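Protein 1d10 (Caenorhabditis elegans, PDB 1T9F) is of unknown function but belongs to the SDF2-like MIR-domain proteins, whose beta-trefoil fold it adopts. Local coordinates at residues 5-8 / 9-13. Numbering follows the deposited sequence.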
ATOM      1  N   ASP A   5     -12.966   1.351 -16.719  1.00 55.49           N
ATOM      2  CA  ASP A   5     -11.721   2.055 -16.431  1.00 55.29           C
ATOM      3  C   ASP A   5     -11.067   1.342 -15.250  1.00 51.70           C
ATOM      4  O   ASP A   5     -10.474   1.969 -14.372  1.00 53.18           O
ATOM      5  CB  ASP A   5     -12.000   3.523 -16.071  1.00 53.20           C
ATOM      6  CG  ASP A   5     -12.763   3.682 -14.758  1.00 63.37           C
ATOM      7  OD1 ASP A   5     -13.048   4.838 -14.374  1.00 67.71           O
ATOM      8  OD2 ASP A   5     -13.080   2.662 -14.108  1.00 66.79           O
ATOM      9  N   PHE A   6     -11.182   0.018 -15.242  1.00 46.37           N
ATOM     10  CA  PHE A   6     -10.641  -0.797 -14.163  1.00 43.02           C
ATOM     11  C   PHE A   6      -9.126  -0.839 -14.044  1.00 37.35           C
ATOM     12  O   PHE A   6      -8.398  -0.613 -15.006  1.00 34.94           O
ATOM     13  CB  PHE A   6     -11.183  -2.227 -14.261  1.00 48.23           C
ATOM     14  CG  PHE A   6     -11.115  -2.809 -15.642  1.00 50.75           C
ATOM     15  CD1 PHE A   6      -9.892  -3.015 -16.269  1.00 54.74           C
ATOM     16  CD2 PHE A   6     -12.279  -3.158 -16.315  1.00 55.97           C
ATOM     17  CE1 PHE A   6      -9.830  -3.564 -17.554  1.00 64.32           C
ATOM     18  CE2 PHE A   6     -12.228  -3.706 -17.597  1.00 60.96           C
ATOM     19  CZ  PHE A   6     -11.000  -3.909 -18.217  1.00 60.70           C
ATOM     20  N   VAL A   7      -8.668  -1.131 -12.831  1.00 35.80           N
ATOM     21  CA  VAL A   7      -7.250  -1.234 -12.524  1.00 27.22           C
ATOM     22  C   VAL A   7      -6.809  -2.606 -13.008  1.00 30.24           C
ATOM     23  O   VAL A   7      -7.491  -3.601 -12.762  1.00 28.59           O
ATOM     24  CB  VAL A   7      -7.017  -1.123 -11.007  1.00 29.39           C
ATOM     25  CG1 VAL A   7      -5.540  -1.204 -10.704  1.00 24.16           C
ATOM     26  CG2 VAL A   7      -7.604   0.183 -10.490  1.00 28.87           C
ATOM     27  N   THR A   8      -5.667  -2.661 -13.685  1.00 28.75           N
ATOM     28  CA  THR A   8      -5.181  -3.917 -14.242  1.00 27.43           C
ATOM     29  C   THR A   8      -3.914  -4.479 -13.613  1.00 24.58           C
ATOM     30  O   THR A   8      -3.114  -3.756 -13.016  1.00 18.26           O
ATOM     31  CB  THR A   8      -4.953  -3.771 -15.756  1.00 29.95           C
ATOM     32  OG1 THR A   8      -3.891  -2.839 -15.989  1.00 34.53           O
ATOM     33  CG2 THR A   8      -6.221  -3.259 -16.435  1.00 30.45           C
ATOM     34  N   CYS A   9      -3.731  -5.781 -13.775  1.00 18.60           N
ATOM     35  CA  CYS A   9      -2.578  -6.461 -13.215  1.00 21.71           C
ATOM     36  C   CYS A   9      -1.285  -5.982 -13.874  1.00 18.57           C
ATOM     37  O   CYS A   9      -1.217  -5.841 -15.089  1.00 23.94           O
ATOM     38  CB  CYS A   9      -2.753  -7.964 -13.390  1.00 25.22           C
ATOM     39  SG  CYS A   9      -2.045  -8.929 -12.028  1.00 34.40           S
ATOM     40  N   TYR A  10      -0.275  -5.729 -13.049  1.00 18.10           N
ATOM     41  CA  TYR A  10       1.032  -5.228 -13.475  1.00 22.23           C
ATOM     42  C   TYR A  10       1.017  -3.761 -13.885  1.00 23.58           C
ATOM     43  O   TYR A  10       2.004  -3.246 -14.411  1.00 22.74           O
ATOM     44  CB  TYR A  10       1.618  -6.085 -14.603  1.00 24.02           C
ATOM     45  CG  TYR A  10       2.000  -7.466 -14.134  1.00 19.27           C
ATOM     46  CD1 TYR A  10       2.874  -7.638 -13.062  1.00 19.92           C
ATOM     47  CD2 TYR A  10       1.460  -8.599 -14.732  1.00 21.97           C
ATOM     48  CE1 TYR A  10       3.194  -8.907 -12.594  1.00 29.97           C
ATOM     49  CE2 TYR A  10       1.771  -9.868 -14.276  1.00 27.20           C
ATOM     50  CZ  TYR A  10       2.638 -10.019 -13.209  1.00 27.70           C
ATOM     51  OH  TYR A  10       2.940 -11.281 -12.762  1.00 36.46           O
ATOM     52  N   SER A  11      -0.101  -3.083 -13.659  1.00 23.89           N
ATOM     53  CA  SER A  11      -0.157  -1.665 -13.983  1.00 20.88           C
ATOM     54  C   SER A  11       0.690  -0.974 -12.911  1.00 26.23           C
ATOM     55  O   SER A  11       0.907  -1.532 -11.834  1.00 20.15           O
ATOM     56  CB  SER A  11      -1.603  -1.161 -13.943  1.00 32.39           C
ATOM     57  OG  SER A  11      -2.194  -1.410 -12.681  1.00 34.78           O
ATOM     58  N   VAL A  12       1.191   0.220 -13.211  1.00 20.82           N
ATOM     59  CA  VAL A  12       2.005   0.972 -12.260  1.00 20.03           C
ATOM     60  C   VAL A  12       1.254   2.250 -11.952  1.00 22.76           C
ATOM     61  O   VAL A  12       0.859   2.970 -12.867  1.00 19.69           O
ATOM     62  CB  VAL A  12       3.375   1.360 -12.849  1.00 18.30           C
ATOM     63  CG1 VAL A  12       4.135   2.221 -11.861  1.00 16.03           C
ATOM     64  CG2 VAL A  12       4.175   0.120 -13.168  1.00 17.26           C
ATOM     65  N   LEU A  13       1.066   2.541 -10.673  1.00 19.71           N
ATOM     66  CA  LEU A  13       0.329   3.738 -10.300  1.00 25.12           C
ATOM     67  C   LEU A  13       0.653   4.258  -8.907  1.00 18.61           C
ATOM     68  O   LEU A  13       1.470   3.681  -8.193  1.00 17.80           O
ATOM     69  CB  LEU A  13      -1.169   3.448 -10.429  1.00 38.48           C
ATOM     70  CG  LEU A  13      -1.562   2.034 -10.003  1.00 38.83           C
ATOM     71  CD1 LEU A  13      -1.488   1.939  -8.507  1.00 39.95           C
ATOM     72  CD2 LEU A  13      -2.954   1.686 -10.488  1.00 44.74           C
TER
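Ser11 folds back on Thr8 across a type II beta turn, and its side chain can be followed outward atom by atom. Ser11 CB lies 3.1 Å from Thr8 O and 3.5 Å from Thr8 OG1, in van der Waals contact beside the turn. One bond further, Ser11 OG sits between its own backbone N and carbonyl carbon (chi1 57°), which swings it back over the turn to donate a short bond, 2.5 Å from Ser11 OG to Thr8 O. That hydroxyl lies in the carbonyl plane, with a C=O...OG angle of 147°. The same Thr8 O also takes the turn's own bond, from Ser11 N at 3.2 Å, but this donor stands 43° out of the plane, so the two grips come from distinct directions. Tyr10, third residue of the turn, takes the positive phi expected there in type II.

Beside the hydroxyl's bond, Ser11 OG also lies 3.9 Å from Val7 CG1. That methyl is anti to the backbone N, and Val7 CG1 touches Leu13 CD2 at 3.9 Å, the two side chains crossing at about a right angle. Ile55 of strand 53-57 packs against both Val7 and Ser11, while Cys9 fastens the turn to Cys63 by a disulfide. The turn thus leads the N-terminal loop into strand 12-17, the first strand of the six-stranded trefoil barrel.

With an alanine here, Thr8 O would probably be left with the backbone N-H of the turn alone, and Val7 CG1 would lose its contact with the hydroxyl. Chemically, one acceptor takes two donors from a single residue, one in and one out of its carbonyl plane, which implies that the side chain reinforces the turn's backbone bond.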